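Local coordinates for protein 1d10 (Caenorhabditis elegans, PDB 1T9F) that is of unknown function but carries three MIR repeats that form a beta-trefoil like that of SDF2 proteins, at residues F132-S146 with E159-K173. Numbering follows the deposited sequence.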
# COMPACT_ATOMS: atom_id res chain seq x y z
N PHE A 132 -0.51 -8.48 -8.07
CA PHE A 132 0.78 -8.45 -7.42
C PHE A 132 0.61 -8.41 -5.92
O PHE A 132 -0.49 -8.23 -5.40
CB PHE A 132 1.55 -7.19 -7.86
CG PHE A 132 0.88 -5.89 -7.48
CD1 PHE A 132 -0.14 -5.35 -8.26
CD2 PHE A 132 1.25 -5.22 -6.32
CE1 PHE A 132 -0.79 -4.16 -7.88
CE2 PHE A 132 0.62 -4.03 -5.94
CZ PHE A 132 -0.40 -3.50 -6.72
N LYS A 133 1.72 -8.60 -5.21
CA LYS A 133 1.71 -8.52 -3.77
C LYS A 133 2.76 -7.47 -3.42
O LYS A 133 3.59 -7.10 -4.27
CB LYS A 133 2.07 -9.86 -3.13
CG LYS A 133 1.00 -10.92 -3.28
CD LYS A 133 1.45 -12.26 -2.75
CE LYS A 133 2.04 -13.13 -3.85
NZ LYS A 133 1.01 -13.55 -4.85
N LEU A 134 2.72 -6.98 -2.19
CA LEU A 134 3.69 -6.01 -1.73
C LEU A 134 4.23 -6.53 -0.42
O LEU A 134 3.48 -6.67 0.55
CB LEU A 134 3.05 -4.63 -1.51
CG LEU A 134 2.73 -3.79 -2.75
CD1 LEU A 134 2.05 -2.50 -2.29
CD2 LEU A 134 4.01 -3.46 -3.52
N ARG A 135 5.52 -6.81 -0.39
CA ARG A 135 6.13 -7.34 0.81
C ARG A 135 7.00 -6.29 1.49
O ARG A 135 7.95 -5.78 0.89
CB ARG A 135 6.97 -8.57 0.45
CG ARG A 135 7.32 -9.45 1.62
CD ARG A 135 8.06 -10.71 1.16
NE ARG A 135 8.21 -11.68 2.25
CZ ARG A 135 8.76 -12.88 2.12
NH1 ARG A 135 9.24 -13.28 0.95
NH2 ARG A 135 8.83 -13.69 3.16
N HIS A 136 6.69 -5.98 2.74
CA HIS A 136 7.45 -4.98 3.48
C HIS A 136 8.91 -5.43 3.53
O HIS A 136 9.23 -6.52 4.01
CB HIS A 136 6.91 -4.84 4.90
CG HIS A 136 7.41 -3.62 5.61
ND1 HIS A 136 7.99 -3.67 6.86
CD2 HIS A 136 7.39 -2.31 5.26
CE1 HIS A 136 8.30 -2.44 7.25
NE2 HIS A 136 7.94 -1.60 6.30
N ALA A 137 9.80 -4.57 3.03
CA ALA A 137 11.21 -4.88 2.98
C ALA A 137 11.86 -5.16 4.33
O ALA A 137 12.56 -6.16 4.49
CB ALA A 137 11.95 -3.76 2.27
N VAL A 138 11.63 -4.29 5.30
CA VAL A 138 12.23 -4.45 6.61
C VAL A 138 11.72 -5.61 7.46
O VAL A 138 12.51 -6.30 8.10
CB VAL A 138 12.13 -3.14 7.42
CG1 VAL A 138 12.60 -3.35 8.85
CG2 VAL A 138 12.97 -2.06 6.75
N THR A 139 10.40 -5.83 7.47
CA THR A 139 9.83 -6.91 8.27
C THR A 139 9.47 -8.17 7.48
O THR A 139 9.38 -9.25 8.04
CB THR A 139 8.56 -6.46 9.01
OG1 THR A 139 7.58 -6.06 8.04
CG2 THR A 139 8.87 -5.30 9.93
N GLY A 140 9.24 -8.01 6.18
CA GLY A 140 8.88 -9.16 5.36
C GLY A 140 7.38 -9.45 5.31
O GLY A 140 6.94 -10.36 4.62
N SER A 141 6.60 -8.66 6.04
CA SER A 141 5.15 -8.85 6.08
C SER A 141 4.51 -8.41 4.78
O SER A 141 4.93 -7.43 4.16
CB SER A 141 4.54 -8.07 7.24
OG SER A 141 5.20 -8.37 8.46
N TYR A 142 3.48 -9.14 4.37
CA TYR A 142 2.76 -8.84 3.15
C TYR A 142 1.62 -7.87 3.45
O TYR A 142 0.95 -7.98 4.49
CB TYR A 142 2.18 -10.13 2.57
CG TYR A 142 3.22 -11.10 2.07
CD1 TYR A 142 3.78 -10.97 0.80
CD2 TYR A 142 3.65 -12.16 2.87
CE1 TYR A 142 4.74 -11.86 0.34
CE2 TYR A 142 4.62 -13.07 2.42
CZ TYR A 142 5.16 -12.91 1.15
OH TYR A 142 6.12 -13.79 0.69
N LEU A 143 1.41 -6.91 2.56
CA LEU A 143 0.33 -5.95 2.74
C LEU A 143 -0.93 -6.78 2.49
O LEU A 143 -1.07 -7.37 1.42
CB LEU A 143 0.44 -4.83 1.69
CG LEU A 143 -0.66 -3.76 1.71
CD1 LEU A 143 -0.53 -2.94 2.97
CD2 LEU A 143 -0.51 -2.88 0.47
N SER A 144 -1.83 -6.84 3.47
CA SER A 144 -3.03 -7.66 3.30
C SER A 144 -4.24 -7.14 4.04
O SER A 144 -4.12 -6.43 5.04
CB SER A 144 -2.77 -9.09 3.81
OG SER A 144 -1.57 -9.63 3.31
N LEU A 145 -5.42 -7.48 3.53
CA LEU A 145 -6.66 -7.12 4.21
C LEU A 145 -6.80 -8.23 5.25
O LEU A 145 -6.71 -9.42 4.91
CB LEU A 145 -7.84 -7.14 3.24
CG LEU A 145 -7.83 -6.09 2.13
CD1 LEU A 145 -9.16 -6.11 1.38
CD2 LEU A 145 -7.59 -4.71 2.72
N SER A 146 -6.98 -7.85 6.51
CA SER A 146 -7.13 -8.82 7.59
C SER A 146 -8.46 -9.55 7.50
O SER A 146 -8.61 -10.65 8.03
CB SER A 146 -7.05 -8.12 8.94
OG SER A 146 -8.21 -7.33 9.14
N GLU A 159 -9.83 -3.39 7.41
CA GLU A 159 -8.55 -3.28 8.11
C GLU A 159 -7.43 -3.78 7.19
O GLU A 159 -7.55 -4.84 6.58
CB GLU A 159 -8.55 -4.10 9.41
CG GLU A 159 -7.19 -4.13 10.11
CD GLU A 159 -7.13 -5.12 11.27
OE1 GLU A 159 -7.73 -6.21 11.16
OE2 GLU A 159 -6.47 -4.81 12.29
N VAL A 160 -6.37 -2.99 7.10
CA VAL A 160 -5.20 -3.32 6.30
C VAL A 160 -4.08 -3.63 7.29
O VAL A 160 -3.82 -2.86 8.23
CB VAL A 160 -4.78 -2.12 5.41
CG1 VAL A 160 -3.45 -2.44 4.72
CG2 VAL A 160 -5.85 -1.82 4.38
N VAL A 161 -3.41 -4.76 7.10
CA VAL A 161 -2.34 -5.15 8.02
C VAL A 161 -1.19 -5.86 7.32
O VAL A 161 -1.21 -6.07 6.11
CB VAL A 161 -2.86 -6.10 9.12
CG1 VAL A 161 -4.06 -5.49 9.84
CG2 VAL A 161 -3.23 -7.44 8.50
N GLY A 162 -0.21 -6.25 8.13
CA GLY A 162 0.95 -6.95 7.61
C GLY A 162 0.89 -8.39 8.10
O GLY A 162 0.91 -8.64 9.30
N THR A 163 0.80 -9.33 7.17
CA THR A 163 0.73 -10.73 7.54
C THR A 163 2.06 -11.43 7.29
O THR A 163 2.74 -11.15 6.31
CB THR A 163 -0.38 -11.44 6.75
OG1 THR A 163 -0.12 -11.31 5.34
CG2 THR A 163 -1.73 -10.83 7.07
N ASP A 164 2.43 -12.34 8.19
CA ASP A 164 3.68 -13.08 8.03
C ASP A 164 3.60 -13.93 6.77
O ASP A 164 4.59 -14.10 6.07
CB ASP A 164 3.95 -13.98 9.24
CG ASP A 164 4.30 -13.20 10.49
OD1 ASP A 164 5.17 -12.30 10.41
OD2 ASP A 164 3.72 -13.49 11.56
N SER A 165 2.42 -14.44 6.45
CA SER A 165 2.27 -15.26 5.26
C SER A 165 1.27 -14.68 4.27
O SER A 165 0.48 -13.80 4.61
CB SER A 165 1.85 -16.68 5.66
OG SER A 165 2.81 -17.28 6.51
N ILE A 166 1.31 -15.19 3.04
CA ILE A 166 0.41 -14.74 2.00
C ILE A 166 -0.98 -15.29 2.28
O ILE A 166 -1.15 -16.48 2.55
CB ILE A 166 0.89 -15.25 0.62
CG1 ILE A 166 2.25 -14.62 0.30
CG2 ILE A 166 -0.13 -14.88 -0.45
CD1 ILE A 166 2.85 -15.08 -1.02
N THR A 167 -1.98 -14.42 2.23
CA THR A 167 -3.35 -14.84 2.49
C THR A 167 -4.27 -14.50 1.32
O THR A 167 -3.82 -14.04 0.26
CB THR A 167 -3.91 -14.17 3.77
OG1 THR A 167 -4.00 -12.75 3.59
CG2 THR A 167 -2.99 -14.46 4.95
N GLY A 168 -5.56 -14.73 1.52
CA GLY A 168 -6.54 -14.44 0.48
C GLY A 168 -6.79 -12.95 0.38
O GLY A 168 -7.60 -12.50 -0.44
N GLY A 169 -6.10 -12.17 1.21
CA GLY A 169 -6.26 -10.73 1.17
C GLY A 169 -4.97 -10.04 0.73
O GLY A 169 -4.89 -8.81 0.76
N SER A 170 -3.99 -10.83 0.31
CA SER A 170 -2.68 -10.30 -0.11
C SER A 170 -2.54 -9.91 -1.58
O SER A 170 -1.58 -9.24 -1.95
CB SER A 170 -1.59 -11.32 0.23
OG SER A 170 -1.63 -11.70 1.59
N ALA A 171 -3.49 -10.32 -2.41
CA ALA A 171 -3.41 -9.99 -3.83
C ALA A 171 -3.99 -8.62 -4.17
O ALA A 171 -5.12 -8.31 -3.80
CB ALA A 171 -4.11 -11.06 -4.65
N TRP A 172 -3.21 -7.80 -4.87
CA TRP A 172 -3.66 -6.47 -5.26
C TRP A 172 -3.57 -6.29 -6.77
O TRP A 172 -2.86 -7.03 -7.46
CB TRP A 172 -2.80 -5.38 -4.59
CG TRP A 172 -2.85 -5.43 -3.09
CD1 TRP A 172 -2.06 -6.19 -2.27
CD2 TRP A 172 -3.75 -4.71 -2.23
NE1 TRP A 172 -2.41 -5.99 -0.95
CE2 TRP A 172 -3.45 -5.09 -0.90
CE3 TRP A 172 -4.78 -3.79 -2.47
CZ2 TRP A 172 -4.15 -4.58 0.19
CZ3 TRP A 172 -5.48 -3.28 -1.37
CH2 TRP A 172 -5.16 -3.68 -0.06
N LYS A 173 -4.29 -5.29 -7.25
CA LYS A 173 -4.35 -4.95 -8.67
C LYS A 173 -4.31 -3.43 -8.78
O LYS A 173 -4.93 -2.73 -7.98
CB LYS A 173 -5.65 -5.49 -9.26
CG LYS A 173 -5.95 -5.01 -10.66
CD LYS A 173 -7.37 -5.41 -11.07
CE LYS A 173 -8.40 -4.80 -10.12
NZ LYS A 173 -9.80 -5.07 -10.53
O HOH W 1 0.80 -8.20 -0.53
O HOH W 2 6.98 -13.07 5.54
O HOH W 3 -5.06 -11.70 5.77
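One MIR repeat of a beta-trefoil supplies this contact, in which its four strands meet in two antiparallel pairs: F132 with W172 in the barrel, and 142-146 with 159-163 outside it, where S144 and V161 exchange both backbone bonds. The W172 indole reaches from the first pair to the second. Its chi1 of -60° turns the ring toward L143, and NE1 gives a nearly straight bond (178°) to L143 O, 3.1 Å away, lying in the indole plane but reaching the carbonyl from above its plane. L143 CD2 covers one indole face, and L145 CD2 touches CH2. W172 CB makes a CH-pi contact over the F132 face, toward its rim, 3.7 Å from CZ.

Residues 164-170 are pinned by serine hydroxyls: S144 OG and S170 OG share a 2.7 Å hydrogen bond, while S170 OG also accepts one from T167 N. Next to S170, G169 O accepts bonds from L145 N, above its carbonyl plane, and from N17 ND2 of strand 12-17. Farther out, I166 CG1 sits over the centre of the Y142 ring, 3.5 Å from CZ, and R135 CG lies over the opposite face. Shortening Y142 to an alanine is likely to strip I166 CG1 of its ring and open a gap toward R135. Such a four-stranded unit, half barrel and half hairpin cap, is characteristic of the beta-trefoil fold.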